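Long-range contacts in CRISPR-associated endoribonuclease Cas6 1 (Methanocaldococcus jannaschii DSM 2661, PDB 5YI6), which probably cleaves CRISPR transcripts as an RNA-binding endoribonuclease, yielding the CRISPR RNAs used in adaptive defence against viruses and other mobile elements: residues M180-E185 against F209-D214; N165-Y170 against Y215-F220; I19-Q24 against E70-I75; L11-F16 against G107-F112. All blocks are in the same frame, centred on the assembly; numbering follows the deposited sequence.

Interaction 1: M180-E185 against F209-D214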
# COMPACT_ATOMS: atom_id res chain seq x y z
N MET A 180 12.25 -19.63 -3.16
CA MET A 180 12.05 -18.95 -4.43
C MET A 180 12.93 -17.73 -4.50
O MET A 180 13.52 -17.27 -3.51
CB MET A 180 10.58 -18.56 -4.61
CG MET A 180 9.70 -19.75 -4.84
SD MET A 180 7.97 -19.34 -5.06
CE MET A 180 7.57 -18.78 -3.38
N ASN A 181 13.03 -17.18 -5.71
CA ASN A 181 13.85 -16.02 -5.93
C ASN A 181 13.20 -15.17 -7.01
O ASN A 181 12.35 -15.64 -7.77
CB ASN A 181 15.28 -16.43 -6.31
CG ASN A 181 16.19 -15.24 -6.43
OD1 ASN A 181 16.35 -14.47 -5.48
ND2 ASN A 181 16.85 -15.09 -7.58
N PHE A 182 13.56 -13.90 -7.02
CA PHE A 182 13.20 -13.04 -8.14
C PHE A 182 14.31 -12.02 -8.31
O PHE A 182 15.20 -11.88 -7.46
CB PHE A 182 11.83 -12.38 -7.92
CG PHE A 182 11.86 -11.19 -6.98
CD1 PHE A 182 11.75 -9.90 -7.48
CD2 PHE A 182 11.94 -11.36 -5.59
CE1 PHE A 182 11.76 -8.80 -6.63
CE2 PHE A 182 11.93 -10.27 -4.74
CZ PHE A 182 11.85 -8.99 -5.25
N GLU A 183 14.27 -11.31 -9.44
CA GLU A 183 15.19 -10.22 -9.74
C GLU A 183 14.39 -9.08 -10.35
O GLU A 183 13.23 -9.25 -10.73
CB GLU A 183 16.31 -10.67 -10.69
CG GLU A 183 17.00 -11.97 -10.28
CD GLU A 183 17.93 -11.82 -9.08
OE1 GLU A 183 18.21 -10.68 -8.65
OE2 GLU A 183 18.44 -12.86 -8.60
N PHE A 184 15.02 -7.91 -10.43
CA PHE A 184 14.32 -6.78 -10.99
C PHE A 184 15.29 -5.77 -11.56
O PHE A 184 16.49 -5.77 -11.25
CB PHE A 184 13.38 -6.13 -9.95
CG PHE A 184 14.06 -5.50 -8.77
CD1 PHE A 184 14.29 -4.13 -8.72
CD2 PHE A 184 14.38 -6.27 -7.65
CE1 PHE A 184 14.89 -3.55 -7.57
CE2 PHE A 184 14.95 -5.70 -6.52
CZ PHE A 184 15.21 -4.33 -6.46
N GLU A 185 14.74 -4.88 -12.37
CA GLU A 185 15.51 -3.78 -12.93
C GLU A 185 14.68 -2.52 -12.77
O GLU A 185 13.54 -2.46 -13.24
CB GLU A 185 15.86 -4.01 -14.40
CG GLU A 185 16.60 -2.83 -14.99
CD GLU A 185 16.83 -2.96 -16.49
OE1 GLU A 185 16.52 -4.04 -17.06
OE2 GLU A 185 17.33 -1.98 -17.10
N PHE A 209 9.56 -0.65 -12.34
CA PHE A 209 10.61 -1.67 -12.42
C PHE A 209 10.11 -2.90 -13.14
O PHE A 209 8.93 -3.23 -13.10
CB PHE A 209 11.19 -2.04 -11.02
CG PHE A 209 10.17 -2.54 -9.99
CD1 PHE A 209 10.17 -3.88 -9.60
CD2 PHE A 209 9.30 -1.66 -9.34
CE1 PHE A 209 9.28 -4.35 -8.61
CE2 PHE A 209 8.40 -2.12 -8.37
CZ PHE A 209 8.39 -3.47 -8.00
N LYS A 210 11.02 -3.57 -13.83
CA LYS A 210 10.77 -4.85 -14.46
C LYS A 210 11.11 -5.96 -13.47
O LYS A 210 12.07 -5.81 -12.72
CB LYS A 210 11.64 -5.02 -15.70
CG LYS A 210 11.17 -4.24 -16.90
CD LYS A 210 11.94 -4.64 -18.14
CE LYS A 210 13.30 -3.95 -18.18
NZ LYS A 210 14.40 -4.69 -17.48
N VAL A 211 10.36 -7.05 -13.50
CA VAL A 211 10.64 -8.19 -12.62
C VAL A 211 10.71 -9.47 -13.41
O VAL A 211 10.07 -9.63 -14.46
CB VAL A 211 9.59 -8.38 -11.50
CG1 VAL A 211 9.69 -7.31 -10.47
CG2 VAL A 211 8.14 -8.47 -12.11
N TRP A 212 11.48 -10.42 -12.88
CA TRP A 212 11.49 -11.76 -13.44
C TRP A 212 11.89 -12.72 -12.31
O TRP A 212 12.36 -12.29 -11.24
CB TRP A 212 12.43 -11.84 -14.67
CG TRP A 212 13.90 -11.52 -14.40
CD1 TRP A 212 14.89 -12.43 -14.14
CD2 TRP A 212 14.52 -10.24 -14.41
NE1 TRP A 212 16.08 -11.80 -13.98
CE2 TRP A 212 15.89 -10.45 -14.14
CE3 TRP A 212 14.06 -8.93 -14.61
CZ2 TRP A 212 16.80 -9.42 -14.07
CZ3 TRP A 212 14.97 -7.90 -14.54
CH2 TRP A 212 16.33 -8.15 -14.26
N GLY A 213 11.67 -14.01 -12.53
CA GLY A 213 11.93 -15.01 -11.52
C GLY A 213 10.68 -15.81 -11.21
O GLY A 213 9.84 -16.03 -12.08
N ASP A 214 10.57 -16.23 -9.95
CA ASP A 214 9.50 -17.14 -9.56
C ASP A 214 8.19 -16.38 -9.41
O ASP A 214 8.08 -15.46 -8.59
CB ASP A 214 9.86 -17.87 -8.26
CG ASP A 214 11.03 -18.81 -8.44
OD1 ASP A 214 11.04 -19.54 -9.45
OD2 ASP A 214 11.97 -18.79 -7.61
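Glu183 and Trp212 face each other as a hydrogen-bonded pair of the antiparallel hairpin formed by strands 182-195 and 201-213, whose short segments run at 157°. The tightly packed face carries Phe182, Phe184, Val211 and Phe209. There Phe184 CB lies 3.9 Å from Val211 CG1, and the Phe184 and Phe209 rings meet obliquely with planes 71° apart. Helices 158-174 and 215-224 close over this side, where Phe184 stacks on Tyr159.

The other face is looser and nearer solvent. Trp212 places CG between its backbone N and carbonyl carbon (chi1 61°), and the indole lies over the neighbouring strand, where Glu183 CB sits above one face, 3.8 Å from the centroid of the five-membered ring. The Glu183 carboxylate bends away to Tyr159 and Lys163. Glu185 and Lys210 run side by side as a salt bridge, but their charged ends are modelled too close for its geometry to be trusted.

Where the strands give way to the loop and helix, Asn181 O accepts from Asp214 N, and the Asp214 carboxylate answers: its OD2, through the anti lone pair, takes the N-H of Asn181 at 2.7 Å.

Interaction 2: N165-Y170 against Y215-F220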
# COMPACT_ATOMS: atom_id res chain seq x y z
N ASN A 165 13.71 -8.59 2.32
CA ASN A 165 12.47 -8.25 3.00
C ASN A 165 11.32 -9.10 2.48
O ASN A 165 10.54 -9.65 3.27
CB ASN A 165 12.16 -6.76 2.80
CG ASN A 165 10.74 -6.43 3.21
OD1 ASN A 165 9.79 -6.59 2.42
ND2 ASN A 165 10.58 -6.02 4.45
N LEU A 166 11.21 -9.23 1.14
CA LEU A 166 10.08 -9.99 0.60
C LEU A 166 10.15 -11.46 1.01
O LEU A 166 9.14 -12.06 1.37
CB LEU A 166 10.01 -9.89 -0.93
CG LEU A 166 8.65 -10.32 -1.52
CD1 LEU A 166 7.56 -9.38 -1.01
CD2 LEU A 166 8.66 -10.38 -3.05
N LYS A 167 11.35 -12.05 0.95
CA LYS A 167 11.50 -13.46 1.31
C LYS A 167 11.19 -13.68 2.80
O LYS A 167 10.50 -14.65 3.16
CB LYS A 167 12.91 -13.93 0.97
CG LYS A 167 13.19 -13.90 -0.56
CD LYS A 167 14.67 -14.21 -0.85
CE LYS A 167 14.94 -14.34 -2.36
NZ LYS A 167 16.41 -14.47 -2.68
N LYS A 168 11.66 -12.78 3.66
CA LYS A 168 11.35 -12.93 5.09
C LYS A 168 9.85 -12.78 5.36
O LYS A 168 9.30 -13.51 6.19
CB LYS A 168 12.14 -11.91 5.89
CG LYS A 168 13.64 -12.20 5.93
CD LYS A 168 14.38 -11.10 6.69
CE LYS A 168 15.89 -11.18 6.47
NZ LYS A 168 16.54 -9.85 6.69
N LYS A 169 9.20 -11.82 4.71
CA LYS A 169 7.75 -11.64 4.86
C LYS A 169 7.00 -12.86 4.36
O LYS A 169 6.01 -13.26 4.96
CB LYS A 169 7.24 -10.39 4.09
CG LYS A 169 7.56 -9.08 4.73
CD LYS A 169 6.70 -7.93 4.07
CE LYS A 169 6.73 -8.02 2.53
NZ LYS A 169 6.70 -6.61 1.93
N TYR A 170 7.46 -13.44 3.24
CA TYR A 170 6.85 -14.66 2.73
C TYR A 170 6.88 -15.76 3.81
O TYR A 170 5.86 -16.41 4.08
CB TYR A 170 7.59 -15.14 1.47
CG TYR A 170 7.00 -16.37 0.86
CD1 TYR A 170 6.15 -16.28 -0.24
CD2 TYR A 170 7.28 -17.64 1.38
CE1 TYR A 170 5.60 -17.40 -0.80
CE2 TYR A 170 6.73 -18.76 0.83
CZ TYR A 170 5.89 -18.64 -0.26
OH TYR A 170 5.32 -19.76 -0.82
N TYR A 215 7.19 -16.78 -10.20
CA TYR A 215 5.89 -16.12 -10.20
C TYR A 215 5.27 -16.08 -8.81
O TYR A 215 4.75 -15.04 -8.40
CB TYR A 215 4.97 -16.84 -11.18
CG TYR A 215 3.55 -16.33 -11.17
CD1 TYR A 215 3.18 -15.18 -11.87
CD2 TYR A 215 2.56 -17.02 -10.48
CE1 TYR A 215 1.86 -14.74 -11.87
CE2 TYR A 215 1.25 -16.56 -10.46
CZ TYR A 215 0.91 -15.43 -11.16
OH TYR A 215 -0.41 -15.00 -11.15
N ASP A 216 5.31 -17.19 -8.05
CA ASP A 216 4.61 -17.20 -6.76
C ASP A 216 5.21 -16.19 -5.78
O ASP A 216 4.48 -15.59 -4.97
CB ASP A 216 4.63 -18.62 -6.17
CG ASP A 216 3.66 -19.54 -6.86
OD1 ASP A 216 2.82 -19.05 -7.65
OD2 ASP A 216 3.76 -20.76 -6.66
N LEU A 217 6.52 -15.96 -5.84
CA LEU A 217 7.13 -14.97 -4.96
C LEU A 217 6.78 -13.55 -5.41
O LEU A 217 6.51 -12.67 -4.58
CB LEU A 217 8.64 -15.17 -4.89
CG LEU A 217 9.44 -14.21 -3.99
CD1 LEU A 217 8.88 -14.19 -2.56
CD2 LEU A 217 10.92 -14.61 -3.98
N ILE A 218 6.86 -13.28 -6.71
CA ILE A 218 6.46 -11.96 -7.21
C ILE A 218 5.01 -11.67 -6.86
O ILE A 218 4.66 -10.55 -6.45
CB ILE A 218 6.73 -11.86 -8.72
CG1 ILE A 218 8.25 -11.99 -8.99
CG2 ILE A 218 6.19 -10.53 -9.28
CD1 ILE A 218 8.59 -12.18 -10.49
N LYS A 219 4.14 -12.68 -7.01
CA LYS A 219 2.72 -12.56 -6.71
C LYS A 219 2.50 -12.23 -5.24
O LYS A 219 1.59 -11.46 -4.89
CB LYS A 219 2.02 -13.88 -7.07
CG LYS A 219 0.61 -14.01 -6.59
CD LYS A 219 -0.02 -15.33 -7.04
CE LYS A 219 -1.47 -15.41 -6.57
NZ LYS A 219 -1.61 -15.39 -5.08
N PHE A 220 3.32 -12.82 -4.35
CA PHE A 220 3.24 -12.42 -2.95
C PHE A 220 3.60 -10.95 -2.75
O PHE A 220 2.93 -10.24 -2.01
CB PHE A 220 4.16 -13.31 -2.10
CG PHE A 220 4.18 -12.94 -0.65
CD1 PHE A 220 3.12 -13.28 0.18
CD2 PHE A 220 5.31 -12.27 -0.11
CE1 PHE A 220 3.14 -12.94 1.56
CE2 PHE A 220 5.35 -11.91 1.27
CZ PHE A 220 4.27 -12.27 2.10
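Leu166 begins the contact with both of its methyl groups, meeting Leu217 and Phe220 across two helix segments whose axes lie 10.3 Å apart at 90°. Its CG stands anti to the backbone N (chi1 -164°), and the two branches divide the work. CD2 approaches Leu217 CD1 at 3.8 Å and also lies near the Leu217 carbonyl oxygen, while CD1 packs against Phe220 CD2, again at 3.8 Å. With both partners the leucine slides past in the opposite direction.

Lys167 CG brushes Leu217 CD2 as the two side chains cross at about a right angle, and the extended chain leads away, toward Asn181. Lys169 lays its CB at the edge of the Phe220 ring, in plane, 3.7 Å from CE2. Bends at chi3 and chi4 accompany a turn of its NZ back to Asn165 OD1 at 3.1 Å; Asn230 OD1 and the carbonyls of Gly225 and Gly227 also lie within bonding distance, so four oxygens probably share its three hydrogens.

Tyr170 comes last. Its ring edge points at the face of Phe220 in a T-shaped pair, centroids 5.4 Å apart and planes at 73°, with CD1 3.9 Å from Phe220 CG. Tyr170 CB adds a CH-pi contact over the same ring. No hydrogen bond joins the two segments, so the crossing rests on apolar and aromatic packing. Helices 158-174 and 215-224 meet beside strand 182-195, whose Phe182 touches Leu166, Leu217 and Ile218, while Met180 just before that strand packs on Tyr170.

Interaction 3: I19-Q24 against E70-I75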
# COMPACT_ATOMS: atom_id res chain seq x y z
N ILE A 19 -7.88 16.65 -3.07
CA ILE A 19 -7.24 15.69 -2.17
C ILE A 19 -5.80 16.16 -1.96
O ILE A 19 -5.01 16.12 -2.91
CB ILE A 19 -7.28 14.26 -2.74
CG1 ILE A 19 -8.72 13.84 -3.14
CG2 ILE A 19 -6.56 13.25 -1.77
CD1 ILE A 19 -9.77 14.11 -2.12
N PRO A 20 -5.44 16.59 -0.75
CA PRO A 20 -4.10 17.16 -0.51
C PRO A 20 -2.99 16.19 -0.90
O PRO A 20 -3.14 14.97 -0.81
CB PRO A 20 -4.08 17.41 1.00
CG PRO A 20 -5.50 17.49 1.40
CD PRO A 20 -6.25 16.55 0.48
N TYR A 21 -1.86 16.77 -1.35
CA TYR A 21 -0.67 15.98 -1.65
C TYR A 21 -0.21 15.18 -0.43
O TYR A 21 0.35 14.10 -0.59
CB TYR A 21 0.48 16.88 -2.09
CG TYR A 21 0.23 17.49 -3.44
CD1 TYR A 21 -0.01 16.66 -4.55
CD2 TYR A 21 0.23 18.87 -3.62
CE1 TYR A 21 -0.26 17.20 -5.80
CE2 TYR A 21 -0.03 19.42 -4.88
CZ TYR A 21 -0.27 18.57 -5.95
OH TYR A 21 -0.51 19.08 -7.22
N ASN A 22 -0.43 15.71 0.77
CA ASN A 22 0.05 15.03 1.96
C ASN A 22 -1.00 14.10 2.56
O ASN A 22 -0.91 13.78 3.75
CB ASN A 22 0.55 16.05 2.99
CG ASN A 22 -0.58 16.85 3.63
OD1 ASN A 22 -1.73 16.78 3.21
ND2 ASN A 22 -0.24 17.61 4.66
N HIS A 23 -1.97 13.64 1.76
CA HIS A 23 -3.06 12.89 2.36
C HIS A 23 -2.66 11.51 2.89
O HIS A 23 -3.44 10.93 3.64
CB HIS A 23 -4.22 12.68 1.36
CG HIS A 23 -3.93 11.67 0.30
ND1 HIS A 23 -3.38 12.01 -0.92
CD2 HIS A 23 -4.15 10.33 0.25
CE1 HIS A 23 -3.24 10.92 -1.66
NE2 HIS A 23 -3.70 9.88 -0.96
N GLN A 24 -1.54 10.93 2.45
CA GLN A 24 -1.29 9.52 2.78
C GLN A 24 -1.32 9.29 4.29
O GLN A 24 -1.86 8.30 4.77
CB GLN A 24 0.03 9.03 2.19
CG GLN A 24 0.20 7.47 2.15
CD GLN A 24 0.49 6.84 3.49
OE1 GLN A 24 1.11 7.46 4.38
NE2 GLN A 24 0.05 5.57 3.66
N GLU A 70 -2.39 22.76 -3.67
CA GLU A 70 -2.40 21.97 -2.45
C GLU A 70 -2.63 20.48 -2.67
O GLU A 70 -2.43 19.70 -1.73
CB GLU A 70 -3.46 22.50 -1.47
CG GLU A 70 -3.19 23.93 -1.02
CD GLU A 70 -1.86 24.07 -0.26
OE1 GLU A 70 -1.41 23.08 0.37
OE2 GLU A 70 -1.25 25.16 -0.32
N GLY A 71 -3.03 20.06 -3.86
CA GLY A 71 -3.30 18.65 -4.10
C GLY A 71 -3.88 18.44 -5.48
O GLY A 71 -3.78 19.30 -6.36
N ILE A 72 -4.52 17.28 -5.63
CA ILE A 72 -5.14 16.87 -6.88
C ILE A 72 -6.65 17.01 -6.72
O ILE A 72 -7.26 16.40 -5.83
CB ILE A 72 -4.77 15.43 -7.27
CG1 ILE A 72 -3.24 15.27 -7.34
CG2 ILE A 72 -5.46 15.03 -8.58
CD1 ILE A 72 -2.57 16.16 -8.38
N GLU A 73 -7.25 17.80 -7.58
CA GLU A 73 -8.69 17.98 -7.58
C GLU A 73 -9.37 16.85 -8.32
O GLU A 73 -8.93 16.48 -9.42
CB GLU A 73 -9.05 19.33 -8.25
CG GLU A 73 -10.57 19.49 -8.31
CD GLU A 73 -10.97 20.75 -9.07
OE1 GLU A 73 -10.07 21.53 -9.36
OE2 GLU A 73 -12.16 20.91 -9.35
N THR A 74 -10.44 16.29 -7.74
CA THR A 74 -11.29 15.35 -8.44
C THR A 74 -12.52 16.11 -8.93
O THR A 74 -13.30 16.66 -8.13
CB THR A 74 -11.67 14.12 -7.59
OG1 THR A 74 -12.72 13.43 -8.26
CG2 THR A 74 -12.16 14.50 -6.20
N ILE A 75 -12.65 16.17 -10.25
CA ILE A 75 -13.69 16.97 -10.88
C ILE A 75 -15.05 16.34 -10.61
O ILE A 75 -16.01 17.05 -10.27
CB ILE A 75 -13.39 17.12 -12.39
CG1 ILE A 75 -12.05 17.85 -12.58
CG2 ILE A 75 -14.51 17.86 -13.15
CD1 ILE A 75 -11.49 17.76 -14.00
O HOH W 1 -0.74 18.81 0.77
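Glu70 O is gripped from two directions: Tyr21 N donates to it at 3.0 Å, in the carbonyl plane and on a lone pair, and a water donates to it at 3.1 Å. That water also accepts from Asn22 N, so it ties the turn after strand 17-20 to the residue leading into strand 71-74.

Further along, Ile19 and Ile72 form an antiparallel hydrogen-bonded pair. Ile19 N reaches Ile72 O at 2.8 Å, and Ile72 N returns a bond to Ile19 O. In the next pair, non-hydrogen-bonded, Pro20 lies opposite Gly71, whose lack of a side chain permits the close approach to Ile19 O and Pro20 CA. Gly71 CA also stands over the centre of the Tyr21 ring, 3.4 Å from the centroid and 9° off the normal, a nearly axial CH-pi contact.

With CG anti to its carbonyl carbon (chi1 -69°), Tyr21 has its ring beside strand 71-74. The Ile72 and Tyr21 side chains cross at about a right angle, bringing Ile72 CD1 to 3.6 Å from Tyr21 CE1, while the hydroxyl bonds to the backbone carbonyl of Arg68.

Pro20 O takes both His23 N and His23 ND1, the latter in the imidazole plane. The backbone bond closes a type I beta turn from Pro20 to His23, reinforced by the imidazole, by which an edge strand of a small three-stranded antiparallel sheet passes into helix 23-35.

Interaction 4: L11-F16 against G107-F112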
# COMPACT_ATOMS: atom_id res chain seq x y z
N LEU A 11 -14.83 5.32 -4.26
CA LEU A 11 -15.20 6.33 -3.30
C LEU A 11 -15.82 7.53 -4.01
O LEU A 11 -15.45 7.83 -5.15
CB LEU A 11 -13.98 6.81 -2.49
CG LEU A 11 -13.17 5.70 -1.79
CD1 LEU A 11 -11.89 6.27 -1.15
CD2 LEU A 11 -14.04 5.07 -0.72
N GLN A 12 -16.69 8.25 -3.30
CA GLN A 12 -17.35 9.41 -3.91
C GLN A 12 -17.42 10.51 -2.87
O GLN A 12 -17.96 10.29 -1.77
CB GLN A 12 -18.76 9.03 -4.39
CG GLN A 12 -19.57 10.22 -4.94
CD GLN A 12 -19.24 10.49 -6.38
OE1 GLN A 12 -19.57 9.68 -7.24
NE2 GLN A 12 -18.62 11.63 -6.66
N THR A 13 -16.88 11.68 -3.20
CA THR A 13 -17.04 12.88 -2.37
C THR A 13 -17.64 13.99 -3.25
O THR A 13 -18.11 13.72 -4.35
CB THR A 13 -15.71 13.30 -1.74
OG1 THR A 13 -15.94 14.35 -0.80
CG2 THR A 13 -14.69 13.77 -2.80
N ASP A 14 -17.66 15.22 -2.75
CA ASP A 14 -18.25 16.30 -3.56
C ASP A 14 -17.45 16.57 -4.83
O ASP A 14 -16.23 16.49 -4.85
CB ASP A 14 -18.33 17.59 -2.75
CG ASP A 14 -19.24 17.45 -1.56
OD1 ASP A 14 -20.27 16.75 -1.67
OD2 ASP A 14 -18.92 18.02 -0.51
N ASN A 15 -18.17 16.94 -5.91
CA ASN A 15 -17.46 17.42 -7.09
C ASN A 15 -16.50 18.54 -6.73
O ASN A 15 -16.75 19.34 -5.82
CB ASN A 15 -18.46 17.95 -8.15
CG ASN A 15 -19.39 16.88 -8.67
OD1 ASN A 15 -19.06 15.71 -8.62
ND2 ASN A 15 -20.56 17.28 -9.16
N PHE A 16 -15.38 18.59 -7.46
CA PHE A 16 -14.33 19.61 -7.40
C PHE A 16 -13.52 19.54 -6.12
O PHE A 16 -12.87 20.50 -5.76
CB PHE A 16 -14.88 21.04 -7.59
CG PHE A 16 -15.84 21.16 -8.76
CD1 PHE A 16 -15.39 20.94 -10.07
CD2 PHE A 16 -17.19 21.43 -8.55
CE1 PHE A 16 -16.27 21.04 -11.16
CE2 PHE A 16 -18.08 21.50 -9.64
CZ PHE A 16 -17.62 21.32 -10.94
N GLY A 107 -8.61 13.02 6.41
CA GLY A 107 -8.38 14.41 6.73
C GLY A 107 -9.70 15.15 6.80
O GLY A 107 -10.60 14.80 7.57
N ASN A 108 -9.87 16.16 5.95
CA ASN A 108 -11.10 16.93 5.91
C ASN A 108 -12.04 16.49 4.79
O ASN A 108 -13.04 17.17 4.54
CB ASN A 108 -10.78 18.43 5.75
CG ASN A 108 -10.08 19.00 6.96
OD1 ASN A 108 -10.40 18.66 8.10
ND2 ASN A 108 -9.09 19.86 6.72
N VAL A 109 -11.72 15.42 4.07
CA VAL A 109 -12.54 14.99 2.95
C VAL A 109 -13.37 13.79 3.37
O VAL A 109 -12.82 12.80 3.85
CB VAL A 109 -11.68 14.62 1.72
CG1 VAL A 109 -12.59 14.08 0.61
CG2 VAL A 109 -10.80 15.83 1.27
N GLU A 110 -14.67 13.87 3.17
CA GLU A 110 -15.59 12.79 3.48
C GLU A 110 -15.99 12.05 2.20
O GLU A 110 -16.51 12.66 1.26
CB GLU A 110 -16.85 13.35 4.15
CG GLU A 110 -17.78 12.30 4.66
CD GLU A 110 -17.29 11.72 5.97
OE1 GLU A 110 -16.55 12.43 6.69
OE2 GLU A 110 -17.61 10.55 6.25
N PHE A 111 -15.76 10.73 2.16
CA PHE A 111 -16.15 9.89 1.04
C PHE A 111 -17.32 8.98 1.40
O PHE A 111 -17.39 8.47 2.52
CB PHE A 111 -14.98 8.98 0.60
CG PHE A 111 -13.80 9.71 0.10
CD1 PHE A 111 -13.75 10.15 -1.22
CD2 PHE A 111 -12.70 9.91 0.93
CE1 PHE A 111 -12.65 10.82 -1.70
CE2 PHE A 111 -11.58 10.58 0.45
CZ PHE A 111 -11.53 11.03 -0.87
N PHE A 112 -18.19 8.74 0.43
CA PHE A 112 -19.07 7.58 0.47
C PHE A 112 -18.34 6.40 -0.14
O PHE A 112 -17.67 6.54 -1.16
CB PHE A 112 -20.35 7.84 -0.32
CG PHE A 112 -21.24 8.89 0.28
CD1 PHE A 112 -22.15 8.56 1.27
CD2 PHE A 112 -21.15 10.21 -0.13
CE1 PHE A 112 -22.98 9.54 1.83
CE2 PHE A 112 -21.97 11.18 0.43
CZ PHE A 112 -22.88 10.84 1.41
O HOH W 2 -15.93 16.20 2.06
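Gln12 and Phe112 pair in the larger antiparallel sheet of the N-terminal half, consistent with the ferredoxin-like RAMP fold of Cas6 proteins, joining the end of strand 5-12 to the start of strand 109-118. Their hydrogen-bonded pair has Phe112 N donating to Gln12 O at 2.7 Å and Gln12 N donating to Phe112 O at 2.9 Å, the first bond being the straighter (166° at the hydrogen against 144°).

Beyond this pair, a side chain continues the link. Thr13 OG1, anti to its backbone N (chi1 -172°), donates to Glu110 O at 2.7 Å, from above the carbonyl plane. A water accepts from Glu110 N and makes a second, weak bond to the same hydroxyl.

The apolar side centres on Phe111. Leu11 CB comes to 3.6 Å from Phe111 CD1, and Leu11 CD1 lies over one face of the ring, toward its rim. Val109 CG1 lies over the opposite face, so the phenyl is held between a leucine and a valine methyl. Thr13 adds its CG2 at 3.8 Å from Phe111 CE1.

Phe112 projects to the other face of the sheet with Gln12, whose amide turns to Thr13 O and to Asp76 O. Strand 5-12 is flanked by strands 109-118 and 78-85, while strand 103-106 lies on the far side of 109-118; Ile19 of strand 17-20 packs on Phe111 and Val109.

The four contacts form two pairs on opposite sides of the chain's centre. Interactions 1 and 2, centres about 10 Å apart, share the C-terminal half: helix 158-174 leads toward strand 182-195, and strand 201-213 runs into helix 215-224. Asn181 OD1 lies 2.8 Å from Lys167 NZ, a probable hydrogen bond between them. Interactions 3 and 4, about 11 Å apart centre to centre, meet where Ile19 CD1 lies 3.8 Å from Phe111 CZ. Nearest atoms of interactions 2 and 3 remain about 14 Å apart. Only interaction 2 approaches an annotated site: the Lys169 side chain is about 8 Å from that of Lys53, the probable transition-state stabiliser.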